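Local coordinates for protein-glutaminase (Chryseobacterium proteolyticum, PDB 2ZK9) that probably hydrolyses the side-chain amide of glutamine residues in proteins, turning them into glutamate and releasing ammonia, at residues 29-34 against 162-167; 40-45 against 81-86; 46-51 against 158-163; 62-67 against 141-146. All blocks are in the same frame, centred on the assembly; numbering follows the deposited sequence.

Contact 1: residues 29-34 against 162-167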
# COMPACT_ATOMS: atom_id res chain seq x y z
N SER A 29 10.10 1.95 -13.56
CA SER A 29 11.13 0.94 -13.64
C SER A 29 10.54 -0.43 -13.30
O SER A 29 9.48 -0.56 -12.72
CB SER A 29 12.22 1.23 -12.62
OG SER A 29 12.73 2.54 -12.64
N SER A 30 11.29 -1.46 -13.62
CA SER A 30 10.93 -2.83 -13.33
C SER A 30 11.15 -3.21 -11.88
O SER A 30 12.23 -2.92 -11.36
CB SER A 30 11.81 -3.75 -14.20
OG SER A 30 11.36 -3.62 -15.56
N PRO A 31 10.22 -3.94 -11.27
CA PRO A 31 8.83 -4.13 -11.62
C PRO A 31 8.04 -2.88 -11.22
O PRO A 31 8.27 -2.29 -10.17
CB PRO A 31 8.44 -5.34 -10.77
CG PRO A 31 9.22 -5.20 -9.54
CD PRO A 31 10.55 -4.51 -9.95
N CYS A 32 7.07 -2.56 -12.04
CA CYS A 32 6.18 -1.47 -11.72
C CYS A 32 5.25 -1.91 -10.58
O CYS A 32 5.01 -3.08 -10.34
CB CYS A 32 5.43 -1.03 -12.97
SG CYS A 32 4.44 -2.26 -13.76
N ILE A 33 4.72 -0.91 -9.84
CA ILE A 33 3.84 -1.18 -8.73
C ILE A 33 2.39 -1.27 -9.25
O ILE A 33 1.89 -0.35 -9.91
CB ILE A 33 3.95 -0.14 -7.62
CG1 ILE A 33 5.38 0.09 -7.19
CG2 ILE A 33 3.08 -0.56 -6.47
CD1 ILE A 33 5.58 1.19 -6.17
N THR A 34 1.75 -2.40 -8.98
CA THR A 34 0.51 -2.83 -9.60
C THR A 34 -0.73 -2.21 -8.95
O THR A 34 -1.71 -2.88 -8.66
CB THR A 34 0.50 -4.36 -9.54
OG1 THR A 34 0.73 -4.78 -8.20
CG2 THR A 34 1.58 -4.98 -10.44
N VAL A 162 6.10 -11.00 -6.75
CA VAL A 162 4.64 -10.85 -6.83
C VAL A 162 4.31 -9.71 -7.78
O VAL A 162 3.41 -9.84 -8.62
CB VAL A 162 4.06 -10.66 -5.43
CG1 VAL A 162 2.62 -10.20 -5.50
CG2 VAL A 162 4.21 -11.93 -4.62
N LEU A 163 4.98 -8.58 -7.65
CA LEU A 163 4.72 -7.47 -8.57
C LEU A 163 4.91 -7.91 -10.03
O LEU A 163 4.11 -7.55 -10.90
CB LEU A 163 5.57 -6.26 -8.26
CG LEU A 163 5.30 -5.57 -6.91
CD1 LEU A 163 6.32 -4.47 -6.71
CD2 LEU A 163 3.87 -5.04 -6.85
N THR A 164 5.96 -8.67 -10.32
CA THR A 164 6.18 -9.14 -11.66
C THR A 164 5.06 -10.05 -12.12
O THR A 164 4.55 -9.91 -13.25
CB THR A 164 7.55 -9.80 -11.78
OG1 THR A 164 8.53 -8.78 -11.55
CG2 THR A 164 7.77 -10.38 -13.15
N LYS A 165 4.61 -10.95 -11.25
CA LYS A 165 3.50 -11.83 -11.62
C LYS A 165 2.24 -11.07 -11.95
O LYS A 165 1.45 -11.51 -12.82
CB LYS A 165 3.27 -12.83 -10.51
CG LYS A 165 4.14 -14.06 -10.70
CD LYS A 165 3.88 -15.11 -9.64
CE LYS A 165 4.93 -16.22 -9.78
NZ LYS A 165 4.74 -16.93 -11.08
N PHE A 166 1.99 -9.95 -11.32
CA PHE A 166 0.79 -9.17 -11.52
C PHE A 166 0.94 -8.03 -12.50
O PHE A 166 0.00 -7.24 -12.73
CB PHE A 166 0.22 -8.65 -10.20
CG PHE A 166 -0.19 -9.71 -9.19
CD1 PHE A 166 -0.39 -11.05 -9.50
CD2 PHE A 166 -0.46 -9.32 -7.88
CE1 PHE A 166 -0.81 -11.95 -8.54
CE2 PHE A 166 -0.86 -10.22 -6.94
CZ PHE A 166 -1.02 -11.54 -7.26
N SER A 167 2.10 -7.89 -13.14
CA SER A 167 2.47 -6.74 -13.93
C SER A 167 1.47 -6.39 -15.01
O SER A 167 1.24 -5.20 -15.24
CB SER A 167 3.83 -6.97 -14.55
OG SER A 167 3.93 -8.13 -15.37
O HOH W 1 4.98 -5.21 -12.09

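Contact 2: residues 40-45 against 81-86. With NA (sodium ion), chain B.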
# COMPACT_ATOMS: atom_id res chain seq x y z
N ASP A 40 -5.32 -8.23 -5.36
CA ASP A 40 -4.44 -8.81 -4.38
C ASP A 40 -3.08 -8.15 -4.55
O ASP A 40 -2.91 -7.30 -5.39
CB ASP A 40 -4.41 -10.32 -4.53
CG ASP A 40 -4.19 -11.14 -3.27
OD1 ASP A 40 -4.74 -12.25 -3.20
OD2 ASP A 40 -3.44 -10.70 -2.37
N GLY A 41 -2.15 -8.60 -3.72
CA GLY A 41 -0.79 -8.10 -3.76
C GLY A 41 -0.56 -6.80 -3.00
O GLY A 41 0.51 -6.19 -3.13
N CYS A 42 -1.50 -6.41 -2.13
CA CYS A 42 -1.34 -5.16 -1.35
C CYS A 42 -0.07 -5.15 -0.54
O CYS A 42 0.59 -4.12 -0.40
CB CYS A 42 -2.52 -4.96 -0.44
SG CYS A 42 -2.92 -6.28 0.66
N TYR A 43 0.29 -6.30 0.03
CA TYR A 43 1.49 -6.44 0.85
C TYR A 43 2.71 -6.09 0.05
O TYR A 43 3.64 -5.45 0.55
CB TYR A 43 1.49 -7.87 1.45
CG TYR A 43 1.29 -8.95 0.43
CD1 TYR A 43 0.06 -9.46 0.07
CD2 TYR A 43 2.39 -9.47 -0.24
CE1 TYR A 43 -0.10 -10.46 -0.89
CE2 TYR A 43 2.28 -10.45 -1.17
CZ TYR A 43 1.03 -10.95 -1.50
OH TYR A 43 0.95 -11.94 -2.46
N ALA A 44 2.77 -6.57 -1.21
CA ALA A 44 3.92 -6.29 -2.08
C ALA A 44 3.93 -4.84 -2.48
O ALA A 44 4.99 -4.19 -2.51
CB ALA A 44 3.86 -7.22 -3.27
N ARG A 45 2.76 -4.27 -2.82
CA ARG A 45 2.74 -2.85 -3.18
C ARG A 45 3.26 -2.00 -2.04
O ARG A 45 4.01 -1.05 -2.24
CB ARG A 45 1.36 -2.41 -3.62
CG ARG A 45 0.77 -3.16 -4.81
CD ARG A 45 -0.38 -2.46 -5.45
NE ARG A 45 -1.52 -2.15 -4.55
CZ ARG A 45 -2.47 -3.00 -4.23
NH1 ARG A 45 -2.51 -4.24 -4.67
NH2 ARG A 45 -3.44 -2.62 -3.38
N SER A 81 -10.18 -9.49 2.90
CA SER A 81 -10.19 -9.75 4.32
C SER A 81 -9.24 -8.82 5.06
O SER A 81 -9.40 -8.65 6.29
CB SER A 81 -9.84 -11.19 4.60
OG SER A 81 -8.58 -11.54 4.09
N TYR A 82 -8.26 -8.25 4.39
CA TYR A 82 -7.37 -7.28 4.99
C TYR A 82 -6.84 -6.39 3.85
O TYR A 82 -6.88 -6.75 2.70
CB TYR A 82 -6.21 -7.87 5.80
CG TYR A 82 -5.05 -8.30 4.96
CD1 TYR A 82 -5.04 -9.53 4.30
CD2 TYR A 82 -3.92 -7.50 4.80
CE1 TYR A 82 -3.94 -9.87 3.53
CE2 TYR A 82 -2.86 -7.84 4.07
CZ TYR A 82 -2.86 -9.03 3.41
OH TYR A 82 -1.74 -9.37 2.69
N HIS A 83 -6.30 -5.24 4.27
CA HIS A 83 -5.57 -4.40 3.36
C HIS A 83 -4.42 -3.75 4.14
O HIS A 83 -4.43 -3.69 5.38
CB HIS A 83 -6.51 -3.34 2.73
CG HIS A 83 -5.85 -2.52 1.63
ND1 HIS A 83 -5.02 -3.09 0.71
CD2 HIS A 83 -5.93 -1.21 1.38
CE1 HIS A 83 -4.62 -2.13 -0.09
NE2 HIS A 83 -5.17 -0.95 0.28
N VAL A 84 -3.41 -3.27 3.44
CA VAL A 84 -2.25 -2.66 4.03
C VAL A 84 -1.77 -1.54 3.10
O VAL A 84 -1.85 -1.66 1.88
CB VAL A 84 -1.13 -3.70 4.31
CG1 VAL A 84 -0.69 -4.45 3.08
CG2 VAL A 84 0.05 -3.06 5.00
N ALA A 85 -1.22 -0.50 3.70
CA ALA A 85 -0.53 0.55 3.01
C ALA A 85 0.52 1.15 3.95
O ALA A 85 0.65 0.75 5.09
CB ALA A 85 -1.50 1.60 2.46
N ILE A 86 1.31 2.10 3.41
CA ILE A 86 2.32 2.75 4.24
C ILE A 86 1.72 3.95 4.93
O ILE A 86 0.93 4.70 4.36
CB ILE A 86 3.59 3.11 3.42
CG1 ILE A 86 3.36 4.10 2.28
CG2 ILE A 86 4.28 1.84 2.97
CD1 ILE A 86 4.63 4.71 1.75
NA NA B . -3.96 -7.32 -0.94
O HOH W 2 -0.52 -1.49 -0.46
O HOH W 3 -5.75 -5.68 -0.32
O HOH W 4 -6.18 -8.57 0.55

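Contact 3: residues 46-51 against 158-163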
# COMPACT_ATOMS: atom_id res chain seq x y z
N ALA A 46 2.84 -2.32 -0.81
CA ALA A 46 3.24 -1.53 0.36
C ALA A 46 4.72 -1.63 0.61
O ALA A 46 5.39 -0.65 0.92
CB ALA A 46 2.43 -1.93 1.58
N HIS A 47 5.29 -2.85 0.48
CA HIS A 47 6.70 -3.01 0.74
C HIS A 47 7.56 -2.33 -0.33
O HIS A 47 8.64 -1.84 -0.04
CB HIS A 47 7.03 -4.51 0.87
CG HIS A 47 7.98 -4.82 1.98
ND1 HIS A 47 7.79 -4.35 3.20
CD2 HIS A 47 9.08 -5.62 2.07
CE1 HIS A 47 8.68 -4.81 4.05
NE2 HIS A 47 9.50 -5.58 3.35
N LYS A 48 7.06 -2.29 -1.56
CA LYS A 48 7.75 -1.59 -2.64
C LYS A 48 7.70 -0.08 -2.43
O LYS A 48 8.68 0.62 -2.66
CB LYS A 48 7.19 -1.98 -3.99
CG LYS A 48 8.05 -1.60 -5.17
CD LYS A 48 9.34 -2.39 -5.27
CE LYS A 48 10.08 -2.11 -6.55
NZ LYS A 48 11.39 -2.76 -6.61
N MET A 49 6.55 0.43 -1.97
CA MET A 49 6.50 1.85 -1.61
C MET A 49 7.49 2.18 -0.52
O MET A 49 8.16 3.21 -0.56
CB MET A 49 5.09 2.24 -1.14
CG MET A 49 4.06 2.21 -2.26
SD MET A 49 2.49 3.02 -1.80
CE MET A 49 1.72 1.77 -0.78
N ARG A 50 7.61 1.31 0.47
CA ARG A 50 8.59 1.49 1.55
C ARG A 50 10.01 1.49 0.99
O ARG A 50 10.81 2.30 1.43
CB ARG A 50 8.42 0.43 2.61
CG ARG A 50 9.53 0.49 3.66
CD ARG A 50 9.23 -0.48 4.76
NE ARG A 50 10.31 -0.48 5.79
CZ ARG A 50 11.29 -1.33 5.84
NH1 ARG A 50 11.41 -2.37 4.99
NH2 ARG A 50 12.20 -1.20 6.83
N GLN A 51 10.32 0.65 -0.00
CA GLN A 51 11.64 0.65 -0.60
C GLN A 51 11.93 2.02 -1.20
O GLN A 51 13.08 2.51 -1.12
CB GLN A 51 11.78 -0.46 -1.63
CG GLN A 51 13.14 -0.53 -2.29
CD GLN A 51 13.22 -1.51 -3.45
OE1 GLN A 51 12.42 -1.43 -4.36
NE2 GLN A 51 14.16 -2.48 -3.32
N ASN A 158 10.17 -11.52 -2.26
CA ASN A 158 8.76 -11.84 -2.48
C ASN A 158 8.05 -10.69 -3.20
O ASN A 158 7.30 -10.90 -4.14
CB ASN A 158 8.07 -12.19 -1.17
CG ASN A 158 6.78 -12.90 -1.44
OD1 ASN A 158 5.68 -12.31 -1.30
ND2 ASN A 158 6.83 -14.17 -1.78
N THR A 159 8.32 -9.49 -2.71
CA THR A 159 7.69 -8.28 -3.25
C THR A 159 7.87 -8.19 -4.73
O THR A 159 6.93 -8.01 -5.50
CB THR A 159 8.28 -7.04 -2.55
OG1 THR A 159 7.88 -6.96 -1.20
CG2 THR A 159 7.84 -5.76 -3.24
N ASN A 160 9.14 -8.27 -5.18
CA ASN A 160 9.42 -8.07 -6.60
C ASN A 160 8.84 -9.20 -7.42
O ASN A 160 8.38 -8.98 -8.55
CB ASN A 160 10.92 -7.89 -6.81
CG ASN A 160 11.41 -6.57 -6.32
OD1 ASN A 160 10.79 -5.52 -6.61
ND2 ASN A 160 12.56 -6.55 -5.66
N CYS A 161 8.86 -10.43 -6.89
CA CYS A 161 8.30 -11.58 -7.61
C CYS A 161 6.81 -11.43 -7.80
O CYS A 161 6.27 -11.67 -8.91
CB CYS A 161 8.58 -12.87 -6.82
SG CYS A 161 8.39 -14.38 -7.80
N VAL A 162 6.10 -11.00 -6.75
CA VAL A 162 4.64 -10.85 -6.83
C VAL A 162 4.31 -9.71 -7.78
O VAL A 162 3.41 -9.84 -8.62
CB VAL A 162 4.06 -10.66 -5.43
CG1 VAL A 162 2.62 -10.20 -5.50
CG2 VAL A 162 4.21 -11.93 -4.62
N LEU A 163 4.98 -8.58 -7.65
CA LEU A 163 4.72 -7.47 -8.57
C LEU A 163 4.91 -7.91 -10.03
O LEU A 163 4.11 -7.55 -10.90
CB LEU A 163 5.57 -6.26 -8.26
CG LEU A 163 5.30 -5.57 -6.91
CD1 LEU A 163 6.32 -4.47 -6.71
CD2 LEU A 163 3.87 -5.04 -6.85

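Contact 4: residues 62-67 against 141-146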
# COMPACT_ATOMS: atom_id res chain seq x y z
N LYS A 62 3.59 0.55 8.61
CA LYS A 62 2.47 -0.03 7.88
C LYS A 62 1.22 0.20 8.72
O LYS A 62 1.29 0.12 9.94
CB LYS A 62 2.62 -1.51 7.61
CG LYS A 62 3.83 -1.96 6.84
CD LYS A 62 3.82 -1.52 5.38
CE LYS A 62 5.11 -1.82 4.65
NZ LYS A 62 5.38 -3.27 4.70
N GLN A 63 0.08 0.38 8.06
CA GLN A 63 -1.18 0.16 8.74
C GLN A 63 -1.88 -1.01 8.04
O GLN A 63 -2.02 -1.01 6.81
CB GLN A 63 -2.09 1.38 8.75
CG GLN A 63 -3.34 1.18 9.60
CD GLN A 63 -4.13 2.42 9.88
OE1 GLN A 63 -5.23 2.62 9.35
NE2 GLN A 63 -3.56 3.34 10.67
N PHE A 64 -2.29 -1.98 8.84
CA PHE A 64 -3.10 -3.10 8.42
C PHE A 64 -4.52 -2.89 8.88
O PHE A 64 -4.73 -2.55 10.05
CB PHE A 64 -2.58 -4.41 9.00
CG PHE A 64 -1.23 -4.82 8.47
CD1 PHE A 64 -1.11 -5.69 7.39
CD2 PHE A 64 -0.04 -4.36 9.03
CE1 PHE A 64 0.11 -6.04 6.85
CE2 PHE A 64 1.19 -4.69 8.50
CZ PHE A 64 1.28 -5.56 7.40
N VAL A 65 -5.49 -3.13 8.01
CA VAL A 65 -6.90 -3.07 8.39
C VAL A 65 -7.52 -4.40 8.02
O VAL A 65 -7.16 -4.98 6.99
CB VAL A 65 -7.59 -1.84 7.71
CG1 VAL A 65 -7.52 -1.85 6.21
CG2 VAL A 65 -9.04 -1.75 8.16
N TYR A 66 -8.42 -4.88 8.84
CA TYR A 66 -8.99 -6.19 8.74
C TYR A 66 -10.53 -6.12 8.82
O TYR A 66 -11.03 -5.28 9.54
CB TYR A 66 -8.52 -7.10 9.89
CG TYR A 66 -7.03 -7.15 10.07
CD1 TYR A 66 -6.25 -8.10 9.46
CD2 TYR A 66 -6.40 -6.21 10.86
CE1 TYR A 66 -4.85 -8.13 9.63
CE2 TYR A 66 -5.04 -6.24 11.03
CZ TYR A 66 -4.26 -7.19 10.42
OH TYR A 66 -2.90 -7.19 10.67
N GLY A 67 -11.22 -7.00 8.09
CA GLY A 67 -12.65 -7.02 8.21
C GLY A 67 -13.32 -7.61 7.03
O GLY A 67 -12.71 -8.32 6.26
N VAL A 141 7.59 -4.83 8.65
CA VAL A 141 6.66 -5.94 8.65
C VAL A 141 6.00 -6.05 7.29
O VAL A 141 5.37 -5.11 6.80
CB VAL A 141 5.60 -5.76 9.77
CG1 VAL A 141 4.55 -6.84 9.67
CG2 VAL A 141 6.28 -5.75 11.14
N TYR A 142 6.11 -7.22 6.68
CA TYR A 142 5.51 -7.48 5.38
C TYR A 142 4.04 -7.84 5.51
O TYR A 142 3.19 -7.36 4.73
CB TYR A 142 6.25 -8.60 4.73
CG TYR A 142 6.00 -8.88 3.24
CD1 TYR A 142 5.76 -10.16 2.83
CD2 TYR A 142 6.06 -7.88 2.28
CE1 TYR A 142 5.57 -10.46 1.47
CE2 TYR A 142 5.93 -8.15 0.96
CZ TYR A 142 5.69 -9.45 0.55
OH TYR A 142 5.57 -9.67 -0.81
N TYR A 143 3.71 -8.67 6.47
CA TYR A 143 2.33 -9.06 6.76
C TYR A 143 2.21 -9.27 8.29
O TYR A 143 3.09 -9.83 8.92
CB TYR A 143 1.89 -10.31 6.03
CG TYR A 143 0.53 -10.80 6.41
CD1 TYR A 143 -0.64 -10.05 6.06
CD2 TYR A 143 0.33 -11.90 7.22
CE1 TYR A 143 -1.90 -10.45 6.44
CE2 TYR A 143 -0.91 -12.32 7.59
CZ TYR A 143 -2.03 -11.60 7.19
OH TYR A 143 -3.26 -12.06 7.62
N ARG A 144 1.06 -8.85 8.80
CA ARG A 144 0.65 -8.99 10.19
C ARG A 144 -0.68 -9.72 10.23
O ARG A 144 -1.65 -9.21 9.67
CB ARG A 144 0.47 -7.63 10.88
CG ARG A 144 -0.14 -7.76 12.27
CD ARG A 144 -0.36 -6.41 12.93
NE ARG A 144 -0.86 -6.51 14.30
CZ ARG A 144 -2.12 -6.75 14.63
NH1 ARG A 144 -3.04 -6.92 13.73
NH2 ARG A 144 -2.47 -6.81 15.91
N SER A 145 -0.70 -10.88 10.87
CA SER A 145 -1.99 -11.57 10.99
C SER A 145 -2.89 -10.88 12.00
O SER A 145 -2.41 -10.13 12.83
CB SER A 145 -1.69 -13.02 11.44
OG SER A 145 -1.36 -13.01 12.79
N PRO A 146 -4.21 -11.13 11.98
CA PRO A 146 -5.10 -10.52 12.98
C PRO A 146 -4.67 -10.89 14.39
O PRO A 146 -4.99 -10.11 15.29
CB PRO A 146 -6.47 -11.07 12.63
CG PRO A 146 -6.34 -11.39 11.15
CD PRO A 146 -4.93 -11.85 10.96
O HOH W 5 3.60 -5.00 3.36

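Contact 1: residues 29-34 against 162-167
The irregular backbone of 29-34 passes alongside the C-terminal end of helix 157-165 and comes closest at P31, with P31 CA 5.7 Å from T164 CA; a second approach, T34 CA to S167 CA, measures 6.2 Å. A cis peptide bond precedes P31. Between these two points a water bridges the backbones, donating to C32 O and to L163 O at 2.8 Å each. L163 does most of the touching. With its CG beside the backbone N, it crosses P31 at about a right angle, L163 CB 3.9 Å from P31 CB, while the CD2 branch reaches in the other direction to within 3.4 Å of T34 OG1. P31 CB also sits 3.5 Å from T164 OG1, but that hydroxyl is bonded to N160 O one turn back in the helix, so it meets the proline as a van der Waals neighbour. T34 holds OG1 in the crowded position between N and the carbonyl carbon, which turns CG2 against the helix end, 3.6 Å from F166 O. The F166 ring itself leads off to an edge-to-face contact with Y37. On the loop side, C32 is tied to C23 by a disulfide, and I33 turns its side chain to helix 42-55. The chemistry is that of a largely apolar seam: shape joins loop to helix, and the shared water supplies the hydrogen-bonded link between their carbonyls.

Contact 2: residues 40-45 against 81-86
C42 sends its side chain straight at the strand. Its CB lies 3.3 Å from H83 ND1, at the edge of the imidazole and near its plane, and it also brushes V84 CG1. From there SG occupies the crowded position between the backbone N and the carbonyl carbon (chi1 55°), where it is bound to the sodium ion at 2.2 Å. The same sulfur lies obliquely against the Y82 ring, 3.8 Å from Y82 CE2, and is 3.8 Å from H83 ND1. G41 is the N-cap of helix 42-55, so C42 stands in the first turn, facing a histidine on strand 82-91 whose NE2 is bonded to D103 OD2. This layout is consistent with the Cys-His-Asp triad of the papain-like clan, and the helix start would probably favour a thiolate here. A water 2.5 Å from the sodium lies 2.9 Å from H83 ND1 as a hydrogen-bond partner, linking ion to imidazole; a second, more distant metal-bound water donates to Y82 O. R45, bent at chi3, brings NH2 to the imidazole edge, 3.5 Å from H83 CE1. On the far side of the cysteine, Y82 OH touches Y43 CD1 at 3.2 Å and is hydrogen-bonded to a glycerol, probably from the crystallisation liquor. Deeper along the strand, one more water donates to both C42 O and V84 O.

Contact 3: residues 46-51 against 158-163
Two helices of the core pack here: helix 42-55, the one that opens with C42, and the late helix 157-165, their local axes 9.7 Å apart at a signed crossing angle of -120°. H47 and T159 form the closest backbone pair, and K48 carries most of the side-chain contact. K48 leaves the helix with CG anti to the backbone N, bends at chi2 and then runs extended to its tip. On the way its CB meets T159 CG2 at 3.9 Å, and CG lies 3.7 Å from L163 CD1, so the aliphatic part fills the angle between those two residues. At the tip the ammonium is gripped by two amide oxygens. NZ donates across the interface to N160 OD1 at 2.8 Å (C=O...N angle 136°) and back along its own helix to Q51 OE1, also at 2.8 Å (144°). Both bonds lie in the carbonyl plane, on a lone pair, which favours the observed turn of each amide. An alanine here removes the ammonium and the chain beyond CB, with both hydrogen bonds; N160 and Q51 would probably be less firmly held, and the helices less closely packed beside L163. Lower down, T159 OG1 rests at the edge of the H47 ring, 3.3 Å from H47 CB, while its own hydrogen bond goes to D153 OD2. The same H47 ring is hydrogen-bonded through ND1 to K62 NZ of strand 61-66 and meets Y142 edge-to-face. Helix 157-165 is thus held between helix 42-55 and the C-terminal tail, to which C161 is joined by its disulfide with C183.

Contact 4: residues 62-67 against 141-146
F64 and Y66 both hold CG beside the backbone N (chi1 -51° for Y66), while R144 puts CG anti to its N (chi1 172°) and stays extended as far as NE. R144 thus covers the F64 face with its CB and reaches the hydroxyl end of Y66 with its guanidinium. The CB sits over the centre of the F64 ring, 3.8 Å from the centroid, a CH-pi contact, and R144 NH1 donates to Y66 OH at 3.1 Å and 161°, with the hydroxyl in the guanidinium plane. Y66 OH in turn donates to R144 O at 2.6 Å, arriving above the carbonyl plane. A phenylalanine in place of Y66 has no hydroxyl to make either bond, and R144 would probably be held less firmly, with N148 still on its NE. The two segments run in nearly the same direction yet belong to different sheets: strand 61-66 lies between 82-91 and 130-138, whereas 141-144 pairs with 150-152 and carries a classic beta bulge at Y142 and Y143, opposite L151. Side chains bridge the two. At the far end K62, bent at chi2 and chi4, donates from NZ to V141 O at 2.8 Å, and a water passes a second link from NZ to Y142 O. P146 CG packs on Y66 CD1, 3.7 Å away.

Overall arrangement
Helix 42-55 ties the set together. Its first turn gives contact 2, with the bound sodium and the probable catalytic cysteine; its next turn gives contact 3, centred about 10 Å away. Contacts 1 and 3 share V162 and L163 of helix 157-165, their centres about 8 Å apart, with P31 of one touching N160 of the other. Contact 4 adjoins contact 2 through the pairing of strands 61-66 and 82-91, where H83 N lies 2.9 Å from V65 O. It reaches contact 3 through Y142 and N158. Two outer contacts also approach the metal: the side chains of F166 and Y143 come within about 7 and 8 Å of the sodium.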